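Local coordinates for coenzyme Q-binding protein COQ10 START domain-containing protein (Thermus thermophilus, PDB 2D4R), which is of unknown function but, as a putative START-superfamily protein related to coenzyme Q-binding COQ10, probably binds a lipid or similar hydrophobic ligand, at residues A6-P11 against L135-E139; K22-G26 against S36-V40; F84-T90 against T105-T111; V102-L106 against V131-L135. All blocks are in the same frame, centred on the assembly; numbering follows the deposited sequence.

In the fold
All four contacts reach the antiparallel sheet of a Bet v 1-like (START-type) helix-grip fold, and their chemistry follows their depth. Interaction 4, wholly buried and apolar, packs helix 120-144 on strand 100-109. Interaction 1, with the two centres about 7 Å apart, shares Leu-135 and carries the same helix onto edge strand 3-10, where Arg-8 and Glu-139 line the margin. Interaction 3 shares Thr-105 and Leu-106 with interaction 4 and is backbone pairing within the sheet, charged residues and threonines on one face, tyrosines and Leu-106 on the other. Interaction 2 joins helix 24-27 to the opposite edge strand 34-43 by leucine packing and a carboxylate-to-backbone hydrogen bond. Interactions 1, 2 and 3 are partly buried.

Interaction 1 of 4, residues A6-P11 against L135-E139; sequences AERYIP and LKGLE
Strand 6-10, extended and one edge of the antiparallel sheet, runs almost parallel to helix segment 135-139: the segment axes lie at 11° and approach to 8.9 Å. In register, the CA atoms of Arg-8 and Leu-135 lie 6.6 Å apart and those of Ile-10 and Glu-139 5.9 Å. Strand alternation turns Ala-6, Arg-8 and Ile-10 toward the helix. Small Ala-6 leaves room for Leu-135 (m, t), CB to CD1 3.7 Å. Ile-10 (m, t) sets CD1 3.7 Å from Leu-138 CG and CG1 3.4 Å from Glu-139 CG. Between Ala-6 and Ile-10, Arg-8, t at chi1 to chi3, lays its CD 3.3 Å from Leu-135 O; Lys-136 CG covers one guanidinium face, 3.1 Å from NH1. This is the helix-on-sheet packing of the Bet v 1-like helix-grip fold. No hydrogen bond crosses: Arg-8 NH1 and Glu-139 OE1, 3.9 Å apart, form a long salt bridge with the oxygen well out of the guanidinium plane, so apolar contact and undirected charge attraction hold this margin.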
loop_
_atom_site.group_PDB
_atom_site.type_symbol
_atom_site.label_atom_id
_atom_site.label_comp_id
_atom_site.label_asym_id
_atom_site.label_seq_id
_atom_site.Cartn_x
_atom_site.Cartn_y
_atom_site.Cartn_z
ATOM N N ALA A 6 2.843 -8.729 -2.851
ATOM C CA ALA A 6 1.753 -9.511 -2.310
ATOM C C ALA A 6 0.685 -9.613 -3.386
ATOM O O ALA A 6 0.579 -8.739 -4.251
ATOM C CB ALA A 6 1.196 -8.835 -1.073
ATOM N N GLU A 7 -0.098 -10.687 -3.323
ATOM C CA GLU A 7 -1.118 -10.997 -4.321
ATOM C C GLU A 7 -2.339 -11.486 -3.556
ATOM O O GLU A 7 -2.218 -12.295 -2.640
ATOM C CB GLU A 7 -0.597 -12.101 -5.248
ATOM C CG GLU A 7 -1.360 -12.303 -6.543
ATOM C CD GLU A 7 -0.632 -13.242 -7.493
ATOM O OE1 GLU A 7 -0.494 -14.439 -7.159
ATOM O OE2 GLU A 7 -0.192 -12.783 -8.572
ATOM N N ARG A 8 -3.517 -10.992 -3.914
ATOM C CA ARG A 8 -4.707 -11.360 -3.169
ATOM C C ARG A 8 -5.958 -11.296 -4.044
ATOM O O ARG A 8 -6.145 -10.341 -4.820
ATOM C CB ARG A 8 -4.856 -10.440 -1.955
ATOM C CG ARG A 8 -5.907 -10.873 -0.947
ATOM C CD ARG A 8 -5.728 -10.109 0.344
ATOM N NE ARG A 8 -6.723 -10.444 1.353
ATOM C CZ ARG A 8 -6.610 -11.458 2.203
ATOM N NH1 ARG A 8 -7.564 -11.687 3.097
ATOM N NH2 ARG A 8 -5.548 -12.251 2.151
ATOM N N TYR A 9 -6.807 -12.318 -3.918
ATOM C CA TYR A 9 -8.064 -12.371 -4.657
ATOM C C TYR A 9 -9.196 -11.739 -3.852
ATOM O O TYR A 9 -9.413 -12.094 -2.693
ATOM C CB TYR A 9 -8.433 -13.820 -4.994
ATOM C CG TYR A 9 -9.810 -13.940 -5.592
ATOM C CD1 TYR A 9 -10.036 -13.605 -6.928
ATOM C CD2 TYR A 9 -10.907 -14.313 -4.807
ATOM C CE1 TYR A 9 -11.318 -13.628 -7.466
ATOM C CE2 TYR A 9 -12.196 -14.343 -5.340
ATOM C CZ TYR A 9 -12.393 -13.993 -6.670
ATOM O OH TYR A 9 -13.661 -13.975 -7.198
ATOM N N ILE A 10 -9.913 -10.804 -4.470
ATOM C CA ILE A 10 -11.048 -10.166 -3.809
ATOM C C ILE A 10 -12.351 -10.340 -4.598
ATOM O O ILE A 10 -12.443 -9.975 -5.766
ATOM C CB ILE A 10 -10.769 -8.667 -3.572
ATOM C CG1 ILE A 10 -9.627 -8.524 -2.554
ATOM C CG2 ILE A 10 -12.026 -7.960 -3.070
ATOM C CD1 ILE A 10 -9.179 -7.093 -2.288
ATOM N N PRO A 11 -13.377 -10.914 -3.958
ATOM C CA PRO A 11 -14.676 -11.139 -4.604
ATOM C C PRO A 11 -15.473 -9.860 -4.885
ATOM O O PRO A 11 -16.424 -9.540 -4.177
ATOM C CB PRO A 11 -15.395 -12.070 -3.635
ATOM C CG PRO A 11 -14.750 -11.810 -2.316
ATOM C CD PRO A 11 -13.324 -11.494 -2.605
ATOM N N LEU A 135 -3.278 -5.578 1.794
ATOM C CA LEU A 135 -4.210 -6.205 0.857
ATOM C C LEU A 135 -5.355 -6.947 1.546
ATOM O O LEU A 135 -6.471 -6.993 1.039
ATOM C CB LEU A 135 -3.471 -7.181 -0.051
ATOM C CG LEU A 135 -2.549 -6.611 -1.117
ATOM C CD1 LEU A 135 -2.220 -7.731 -2.101
ATOM C CD2 LEU A 135 -3.216 -5.457 -1.831
ATOM N N LYS A 136 -5.069 -7.540 2.696
ATOM C CA LYS A 136 -6.109 -8.196 3.473
ATOM C C LYS A 136 -7.029 -7.124 4.055
ATOM O O LYS A 136 -8.230 -7.332 4.198
ATOM C CB LYS A 136 -5.473 -9.037 4.590
ATOM C CG LYS A 136 -6.457 -9.861 5.401
ATOM C CD LYS A 136 -6.947 -9.089 6.623
ATOM C CE LYS A 136 -7.767 -9.986 7.521
ATOM N NZ LYS A 136 -7.046 -11.259 7.784
ATOM N N GLY A 137 -6.452 -5.971 4.379
ATOM C CA GLY A 137 -7.250 -4.849 4.825
ATOM C C GLY A 137 -8.133 -4.294 3.717
ATOM O O GLY A 137 -9.230 -3.812 3.987
ATOM N N LEU A 138 -7.668 -4.355 2.471
ATOM C CA LEU A 138 -8.493 -3.908 1.344
ATOM C C LEU A 138 -9.648 -4.886 1.116
ATOM O O LEU A 138 -10.762 -4.468 0.799
ATOM C CB LEU A 138 -7.645 -3.746 0.060
ATOM C CG LEU A 138 -8.380 -3.656 -1.289
ATOM C CD1 LEU A 138 -9.364 -2.502 -1.257
ATOM C CD2 LEU A 138 -7.388 -3.471 -2.435
ATOM N N GLU A 139 -9.381 -6.178 1.308
ATOM C CA GLU A 139 -10.417 -7.213 1.267
ATOM C C GLU A 139 -11.536 -6.837 2.216
ATOM O O GLU A 139 -12.719 -6.937 1.886
ATOM C CB GLU A 139 -9.839 -8.559 1.708
ATOM C CG GLU A 139 -9.811 -9.630 0.642
ATOM C CD GLU A 139 -10.963 -10.608 0.757
ATOM O OE1 GLU A 139 -10.717 -11.833 0.755
ATOM O OE2 GLU A 139 -12.120 -10.152 0.842
#

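Interaction 2 of 4, residues K22-G26 against S36-V40; sequences KDLEG and SLEVV
This is a helix-to-edge-strand contact consistent with a START-type fold: the single-turn helix 24-27 meets strand 34-43, the outermost strand opposite 3-10. Asp-23 ends the preceding helix at phi/psi -82/78, the centre of an inverse gamma turn, and N-caps the next, its OD1 accepting from Gly-26 N at 3.1 Å. Along the extended strand, Leu-37 (t, t) is the first to touch the helix, its CA 6.5 Å from that of Glu-25; it points there and brings CD1 to 4.1 Å from Leu-24 CB, two buried leucines suited to the covered side. Glu-38 turns its side chain away, as strand alternation requires, so an acidic residue can sit exposed; its CA is 3.7 Å from Glu-25 OE2. Val-39 again faces the helix, with CG2 a loose 4.4 Å from CD1 of Leu-24 (m, t). Glu-25 (m, t) starts sideways, but its length carries the carboxylate to the strand backbone, where OE2 accepts a hydrogen bond from Val-39 N at 2.9 Å, with an N-H...O angle of 160°.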
loop_
_atom_site.group_PDB
_atom_site.type_symbol
_atom_site.label_atom_id
_atom_site.label_comp_id
_atom_site.label_asym_id
_atom_site.label_seq_id
_atom_site.Cartn_x
_atom_site.Cartn_y
_atom_site.Cartn_z
ATOM N N LYS A 22 -8.549 3.470 -3.817
ATOM C CA LYS A 22 -8.157 4.829 -4.158
ATOM C C LYS A 22 -8.586 5.805 -3.076
ATOM O O LYS A 22 -7.945 6.830 -2.860
ATOM C CB LYS A 22 -8.776 5.229 -5.494
ATOM C CG LYS A 22 -8.412 6.624 -5.945
ATOM C CD LYS A 22 -9.205 7.007 -7.169
ATOM C CE LYS A 22 -9.066 8.480 -7.469
ATOM N NZ LYS A 22 -9.708 8.801 -8.767
ATOM N N ASP A 23 -9.679 5.479 -2.396
ATOM C CA ASP A 23 -10.135 6.256 -1.252
ATOM C C ASP A 23 -9.343 5.807 -0.041
ATOM O O ASP A 23 -9.845 5.035 0.793
ATOM C CB ASP A 23 -11.627 6.021 -1.009
ATOM C CG ASP A 23 -12.112 6.633 0.302
ATOM O OD1 ASP A 23 -11.468 7.574 0.806
ATOM O OD2 ASP A 23 -13.144 6.168 0.822
ATOM N N LEU A 24 -8.103 6.292 0.038
ATOM C CA LEU A 24 -7.159 5.836 1.049
ATOM C C LEU A 24 -7.701 6.076 2.452
ATOM O O LEU A 24 -7.524 5.252 3.347
ATOM C CB LEU A 24 -5.824 6.562 0.894
ATOM C CG LEU A 24 -5.111 6.411 -0.445
ATOM C CD1 LEU A 24 -3.876 7.305 -0.493
ATOM C CD2 LEU A 24 -4.733 4.982 -0.625
ATOM N N GLU A 25 -8.368 7.204 2.646
ATOM C CA GLU A 25 -8.807 7.544 3.978
ATOM C C GLU A 25 -9.938 6.626 4.427
ATOM O O GLU A 25 -10.032 6.289 5.609
ATOM C CB GLU A 25 -9.215 9.008 4.020
ATOM C CG GLU A 25 -8.039 9.919 3.734
ATOM C CD GLU A 25 -8.286 11.334 4.176
ATOM O OE1 GLU A 25 -9.460 11.749 4.149
ATOM O OE2 GLU A 25 -7.313 12.026 4.548
ATOM N N GLY A 26 -10.774 6.200 3.480
ATOM C CA GLY A 26 -11.773 5.196 3.778
ATOM C C GLY A 26 -11.159 3.821 3.984
ATOM O O GLY A 26 -11.734 2.965 4.653
ATOM N N SER A 36 -1.710 6.265 11.148
ATOM C CA SER A 36 -2.290 7.463 10.550
ATOM C C SER A 36 -2.040 7.514 9.041
ATOM O O SER A 36 -0.936 7.257 8.570
ATOM C CB SER A 36 -1.733 8.729 11.215
ATOM O OG SER A 36 -0.359 8.902 10.952
ATOM N N LEU A 37 -3.081 7.842 8.287
ATOM C CA LEU A 37 -2.946 8.014 6.853
ATOM C C LEU A 37 -3.807 9.199 6.430
ATOM O O LEU A 37 -5.033 9.120 6.419
ATOM C CB LEU A 37 -3.386 6.737 6.125
ATOM C CG LEU A 37 -2.860 6.500 4.706
ATOM C CD1 LEU A 37 -3.551 5.272 4.090
ATOM C CD2 LEU A 37 -3.108 7.734 3.858
ATOM N N GLU A 38 -3.153 10.302 6.092
ATOM C CA GLU A 38 -3.863 11.517 5.721
ATOM C C GLU A 38 -3.539 11.977 4.297
ATOM O O GLU A 38 -2.379 12.178 3.938
ATOM C CB GLU A 38 -3.559 12.640 6.730
ATOM C CG GLU A 38 -2.230 12.503 7.478
ATOM C CD GLU A 38 -2.116 13.423 8.702
ATOM O OE1 GLU A 38 -0.974 13.702 9.134
ATOM O OE2 GLU A 38 -3.161 13.862 9.239
ATOM N N VAL A 39 -4.579 12.138 3.483
ATOM C CA VAL A 39 -4.411 12.697 2.146
ATOM C C VAL A 39 -4.135 14.195 2.261
ATOM O O VAL A 39 -4.999 14.957 2.698
ATOM C CB VAL A 39 -5.670 12.486 1.268
ATOM C CG1 VAL A 39 -5.536 13.297 -0.028
ATOM C CG2 VAL A 39 -5.851 11.005 0.947
ATOM N N VAL A 40 -2.930 14.617 1.878
ATOM C CA VAL A 40 -2.550 16.014 2.028
ATOM C C VAL A 40 -2.841 16.856 0.781
ATOM O O VAL A 40 -3.056 18.063 0.883
ATOM C CB VAL A 40 -1.050 16.177 2.375
ATOM C CG1 VAL A 40 -0.765 15.605 3.737
ATOM C CG2 VAL A 40 -0.188 15.519 1.324
#

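Interaction 3 of 4, residues F84-T90 against T105-T111; sequences FDRYEGT and TLTYELT
Strands 86-90 and 105-109 pair antiparallel in a beta hairpin, axes 4.3 Å apart at 172°. Hydrogen-bonded pairs are satisfied both ways: Glu-88 N to Thr-107 O 2.9 Å, Thr-107 N to Glu-88 O 2.7 Å, Thr-90 N to Thr-105 O and Thr-105 N to Thr-90 O both 3.0 Å. Tyr-87 with Tyr-108 (CA atoms 4.4 Å apart) and Gly-89 with Leu-106 (4.5 Å) are non-hydrogen-bonded pairs. In a classic beta bulge Asp-85 N (2.8 Å) and Arg-86 N (3.3 Å) both face Glu-109 O; Glu-109 N gives to Arg-86 O (2.8 Å). Arg-86 NE to Glu-88 OE1 (very short, 2.4 Å) and weak NH1 to Glu-109 OE1 (3.3 Å) form a salt-bridge network. A water accepts from Thr-90 and Thr-105 OG1 (both 2.6 Å) and donates to Thr-90 O (2.8 Å). At phi/psi 166/-157 a Gly-89 CB would jam against the preceding carbonyl, and strike Thr-105 O. Opposite Arg-86, Leu-106 CD1 sits 3.8 Å over the Tyr-87 ring centroid (CH-pi). Leu-106 also meets Val-131 of helix 120-144; strands 74-82 and 3-10 flank the pair.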
loop_
_atom_site.group_PDB
_atom_site.type_symbol
_atom_site.label_atom_id
_atom_site.label_comp_id
_atom_site.label_asym_id
_atom_site.label_seq_id
_atom_site.Cartn_x
_atom_site.Cartn_y
_atom_site.Cartn_z
ATOM N N PHE A 84 12.079 6.252 4.586
ATOM C CA PHE A 84 12.686 5.392 3.572
ATOM C C PHE A 84 13.541 6.225 2.607
ATOM O O PHE A 84 13.184 7.354 2.263
ATOM C CB PHE A 84 11.604 4.654 2.770
ATOM C CG PHE A 84 10.827 3.619 3.563
ATOM C CD1 PHE A 84 9.578 3.926 4.106
ATOM C CD2 PHE A 84 11.329 2.329 3.736
ATOM C CE1 PHE A 84 8.842 2.967 4.809
ATOM C CE2 PHE A 84 10.594 1.358 4.438
ATOM C CZ PHE A 84 9.355 1.676 4.974
ATOM N N ASP A 85 14.665 5.673 2.176
ATOM C CA ASP A 85 15.411 6.275 1.084
ATOM C C ASP A 85 14.642 6.043 -0.190
ATOM O O ASP A 85 14.679 6.852 -1.120
ATOM C CB ASP A 85 16.788 5.644 0.954
ATOM C CG ASP A 85 17.623 5.816 2.208
ATOM O OD1 ASP A 85 18.377 4.879 2.532
ATOM O OD2 ASP A 85 17.521 6.878 2.866
ATOM N N ARG A 86 13.933 4.925 -0.226
ATOM C CA ARG A 86 13.135 4.579 -1.384
ATOM C C ARG A 86 11.899 3.812 -0.929
ATOM O O ARG A 86 11.988 2.893 -0.110
ATOM C CB ARG A 86 13.979 3.738 -2.339
ATOM C CG ARG A 86 13.323 3.365 -3.644
ATOM C CD ARG A 86 14.302 2.549 -4.481
ATOM N NE ARG A 86 13.887 2.414 -5.870
ATOM C CZ ARG A 86 14.521 1.673 -6.773
ATOM N NH1 ARG A 86 15.611 0.991 -6.436
ATOM N NH2 ARG A 86 14.069 1.624 -8.018
ATOM N N TYR A 87 10.744 4.218 -1.445
ATOM C CA TYR A 87 9.499 3.532 -1.166
ATOM C C TYR A 87 8.538 3.734 -2.328
ATOM O O TYR A 87 7.897 4.775 -2.450
ATOM C CB TYR A 87 8.885 4.072 0.112
ATOM C CG TYR A 87 7.718 3.261 0.630
ATOM C CD1 TYR A 87 7.890 2.330 1.658
ATOM C CD2 TYR A 87 6.434 3.470 0.141
ATOM C CE1 TYR A 87 6.801 1.641 2.190
ATOM C CE2 TYR A 87 5.336 2.782 0.659
ATOM C CZ TYR A 87 5.520 1.874 1.681
ATOM O OH TYR A 87 4.420 1.201 2.187
ATOM N N GLU A 88 8.435 2.720 -3.178
ATOM C CA GLU A 88 7.731 2.875 -4.439
ATOM C C GLU A 88 7.228 1.541 -4.985
ATOM O O GLU A 88 7.719 0.460 -4.612
ATOM C CB GLU A 88 8.658 3.527 -5.471
ATOM C CG GLU A 88 9.834 2.650 -5.878
ATOM C CD GLU A 88 10.781 3.341 -6.841
ATOM O OE1 GLU A 88 11.920 3.633 -6.434
ATOM O OE2 GLU A 88 10.396 3.595 -8.003
ATOM N N GLY A 89 6.255 1.624 -5.887
ATOM C CA GLY A 89 5.697 0.412 -6.434
ATOM C C GLY A 89 4.400 0.636 -7.177
ATOM O O GLY A 89 4.103 1.731 -7.640
ATOM N N THR A 90 3.609 -0.411 -7.293
ATOM C CA THR A 90 2.379 -0.310 -8.047
ATOM C C THR A 90 1.315 -1.124 -7.343
ATOM O O THR A 90 1.620 -2.130 -6.718
ATOM C CB THR A 90 2.554 -0.858 -9.469
ATOM O OG1 THR A 90 2.859 -2.250 -9.385
ATOM C CG2 THR A 90 3.687 -0.123 -10.201
ATOM N N THR A 105 3.180 -4.412 -5.519
ATOM C CA THR A 105 4.620 -4.554 -5.649
ATOM C C THR A 105 5.293 -3.349 -5.003
ATOM O O THR A 105 4.946 -2.197 -5.306
ATOM C CB THR A 105 5.009 -4.597 -7.138
ATOM O OG1 THR A 105 4.135 -5.498 -7.822
ATOM C CG2 THR A 105 6.446 -5.049 -7.314
ATOM N N LEU A 106 6.266 -3.616 -4.134
ATOM C CA LEU A 106 6.909 -2.572 -3.338
ATOM C C LEU A 106 8.438 -2.686 -3.327
ATOM O O LEU A 106 9.004 -3.641 -2.794
ATOM C CB LEU A 106 6.380 -2.625 -1.902
ATOM C CG LEU A 106 7.012 -1.688 -0.870
ATOM C CD1 LEU A 106 6.928 -0.237 -1.321
ATOM C CD2 LEU A 106 6.308 -1.881 0.448
ATOM N N THR A 107 9.099 -1.702 -3.922
ATOM C CA THR A 107 10.543 -1.574 -3.811
ATOM C C THR A 107 10.848 -0.549 -2.738
ATOM O O THR A 107 10.351 0.571 -2.778
ATOM C CB THR A 107 11.160 -1.101 -5.140
ATOM O OG1 THR A 107 10.952 -2.106 -6.132
ATOM C CG2 THR A 107 12.658 -0.793 -4.980
ATOM N N TYR A 108 11.658 -0.932 -1.769
ATOM C CA TYR A 108 11.977 -0.042 -0.663
ATOM C C TYR A 108 13.473 -0.090 -0.372
ATOM O O TYR A 108 14.150 -1.086 -0.665
ATOM C CB TYR A 108 11.213 -0.463 0.591
ATOM C CG TYR A 108 11.687 -1.803 1.122
ATOM C CD1 TYR A 108 12.654 -1.876 2.130
ATOM C CD2 TYR A 108 11.230 -2.995 0.561
ATOM C CE1 TYR A 108 13.160 -3.106 2.561
ATOM C CE2 TYR A 108 11.726 -4.231 0.984
ATOM C CZ TYR A 108 12.692 -4.277 1.980
ATOM O OH TYR A 108 13.188 -5.484 2.384
ATOM N N GLU A 109 13.983 0.988 0.210
ATOM C CA GLU A 109 15.322 0.982 0.770
ATOM C C GLU A 109 15.316 1.743 2.077
ATOM O O GLU A 109 14.880 2.890 2.142
ATOM C CB GLU A 109 16.326 1.599 -0.205
ATOM C CG GLU A 109 16.713 0.669 -1.357
ATOM C CD GLU A 109 17.526 1.373 -2.433
ATOM O OE1 GLU A 109 17.412 0.975 -3.617
ATOM O OE2 GLU A 109 18.277 2.319 -2.091
ATOM N N LEU A 110 15.795 1.077 3.123
ATOM C CA LEU A 110 15.800 1.618 4.466
ATOM C C LEU A 110 17.228 1.551 4.992
ATOM O O LEU A 110 17.712 0.463 5.287
ATOM C CB LEU A 110 14.906 0.756 5.342
ATOM C CG LEU A 110 13.740 1.348 6.121
ATOM C CD1 LEU A 110 13.399 0.370 7.225
ATOM C CD2 LEU A 110 14.093 2.698 6.708
ATOM N N THR A 111 17.911 2.684 5.119
ATOM C CA THR A 111 19.247 2.658 5.703
ATOM C C THR A 111 19.201 2.613 7.225
ATOM O O THR A 111 18.604 3.475 7.872
ATOM C CB THR A 111 20.130 3.869 5.278
ATOM O OG1 THR A 111 19.427 5.094 5.485
ATOM C CG2 THR A 111 20.549 3.745 3.839
HETATM O O HOH W 1 1.807 -4.414 -8.344
#

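Interaction 4 of 4, residues V102-L106 against V131-L135; sequences VVLTL and VESLL
Helix-on-sheet packing of the helix-grip kind found in Bet v 1-like and START domains sets the geometry: helix segment 131-135 crosses the extended strand segment 102-106 at 149°, axes 9.2 Å apart at closest, with CA of Leu-104 6.9 Å from that of Val-131 and CA of Val-102 7.7 Å from that of Leu-135. The only hydrogen bonds inside the segments are helical, chiefly Leu-135 N to Val-131 O at 3.3 Å; none crosses between them. What crosses is apolar. Strand alternation turns Val-102, Leu-104 and Leu-106 to the helix, and Val-131 and Leu-135, one turn apart, answer with Leu-134. Leu-104 (t, p) is the central wedge, its CD2 3.7 Å from Val-131 CB and 4.1 Å from Leu-134 CB, its CB 4.0 Å from Leu-135 CD2. The beta-branched Val-102 (t) suits the strand and leaves space for Leu-135 (m, t), CG1 to CD2 3.6 Å. Trp-91 of strand 86-95 also borders Leu-104. At the far end Leu-106 (t, p) brings CD2 to 3.5 Å from Val-131 CG1.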
loop_
_atom_site.group_PDB
_atom_site.type_symbol
_atom_site.label_atom_id
_atom_site.label_comp_id
_atom_site.label_asym_id
_atom_site.label_seq_id
_atom_site.Cartn_x
_atom_site.Cartn_y
_atom_site.Cartn_z
ATOM N N VAL A 102 -5.694 -8.699 -6.980
ATOM C CA VAL A 102 -4.947 -7.493 -6.667
ATOM C C VAL A 102 -3.476 -7.825 -6.462
ATOM O O VAL A 102 -3.131 -8.728 -5.692
ATOM C CB VAL A 102 -5.510 -6.797 -5.403
ATOM C CG1 VAL A 102 -4.716 -5.538 -5.097
ATOM C CG2 VAL A 102 -6.969 -6.426 -5.623
ATOM N N VAL A 103 -2.615 -7.098 -7.170
ATOM C CA VAL A 103 -1.175 -7.299 -7.061
ATOM C C VAL A 103 -0.477 -6.039 -6.566
ATOM O O VAL A 103 -0.595 -4.971 -7.164
ATOM C CB VAL A 103 -0.562 -7.694 -8.410
ATOM C CG1 VAL A 103 0.894 -8.099 -8.213
ATOM C CG2 VAL A 103 -1.376 -8.810 -9.041
ATOM N N LEU A 104 0.255 -6.177 -5.470
ATOM C CA LEU A 104 0.942 -5.047 -4.863
ATOM C C LEU A 104 2.448 -5.281 -4.838
ATOM O O LEU A 104 2.934 -6.218 -4.205
ATOM C CB LEU A 104 0.431 -4.822 -3.436
ATOM C CG LEU A 104 1.126 -3.742 -2.609
ATOM C CD1 LEU A 104 1.146 -2.437 -3.381
ATOM C CD2 LEU A 104 0.402 -3.575 -1.277
ATOM N N THR A 105 3.180 -4.412 -5.519
ATOM C CA THR A 105 4.620 -4.554 -5.649
ATOM C C THR A 105 5.293 -3.349 -5.003
ATOM O O THR A 105 4.946 -2.197 -5.306
ATOM C CB THR A 105 5.009 -4.597 -7.138
ATOM O OG1 THR A 105 4.135 -5.498 -7.822
ATOM C CG2 THR A 105 6.446 -5.049 -7.314
ATOM N N LEU A 106 6.266 -3.616 -4.134
ATOM C CA LEU A 106 6.909 -2.572 -3.338
ATOM C C LEU A 106 8.438 -2.686 -3.327
ATOM O O LEU A 106 9.004 -3.641 -2.794
ATOM C CB LEU A 106 6.380 -2.625 -1.902
ATOM C CG LEU A 106 7.012 -1.688 -0.870
ATOM C CD1 LEU A 106 6.928 -0.237 -1.321
ATOM C CD2 LEU A 106 6.308 -1.881 0.448
ATOM N N VAL A 131 2.758 -5.418 3.235
ATOM C CA VAL A 131 1.979 -5.369 1.993
ATOM C C VAL A 131 0.908 -6.453 1.878
ATOM O O VAL A 131 -0.133 -6.230 1.268
ATOM C CB VAL A 131 2.868 -5.441 0.726
ATOM C CG1 VAL A 131 3.793 -4.254 0.681
ATOM C CG2 VAL A 131 3.632 -6.736 0.693
ATOM N N GLU A 132 1.166 -7.622 2.456
ATOM C CA GLU A 132 0.145 -8.661 2.559
ATOM C C GLU A 132 -1.042 -8.153 3.381
ATOM O O GLU A 132 -2.204 -8.411 3.042
ATOM C CB GLU A 132 0.730 -9.912 3.216
ATOM C CG GLU A 132 1.478 -10.828 2.266
ATOM C CD GLU A 132 2.210 -11.940 2.997
ATOM O OE1 GLU A 132 3.060 -12.604 2.371
ATOM O OE2 GLU A 132 1.938 -12.146 4.201
ATOM N N SER A 133 -0.742 -7.419 4.451
ATOM C CA SER A 133 -1.779 -6.878 5.330
ATOM C C SER A 133 -2.504 -5.693 4.707
ATOM O O SER A 133 -3.691 -5.490 4.948
ATOM C CB SER A 133 -1.179 -6.435 6.663
ATOM O OG SER A 133 -0.488 -5.208 6.515
ATOM N N LEU A 134 -1.790 -4.901 3.914
ATOM C CA LEU A 134 -2.445 -3.804 3.216
ATOM C C LEU A 134 -3.522 -4.380 2.313
ATOM O O LEU A 134 -4.566 -3.767 2.113
ATOM C CB LEU A 134 -1.433 -2.980 2.397
ATOM C CG LEU A 134 -0.574 -1.956 3.161
ATOM C CD1 LEU A 134 0.226 -1.113 2.187
ATOM C CD2 LEU A 134 -1.460 -1.047 4.001
ATOM N N LEU A 135 -3.278 -5.578 1.794
ATOM C CA LEU A 135 -4.210 -6.205 0.857
ATOM C C LEU A 135 -5.355 -6.947 1.546
ATOM O O LEU A 135 -6.471 -6.993 1.039
ATOM C CB LEU A 135 -3.471 -7.181 -0.051
ATOM C CG LEU A 135 -2.549 -6.611 -1.117
ATOM C CD1 LEU A 135 -2.220 -7.731 -2.101
ATOM C CD2 LEU A 135 -3.216 -5.457 -1.831
#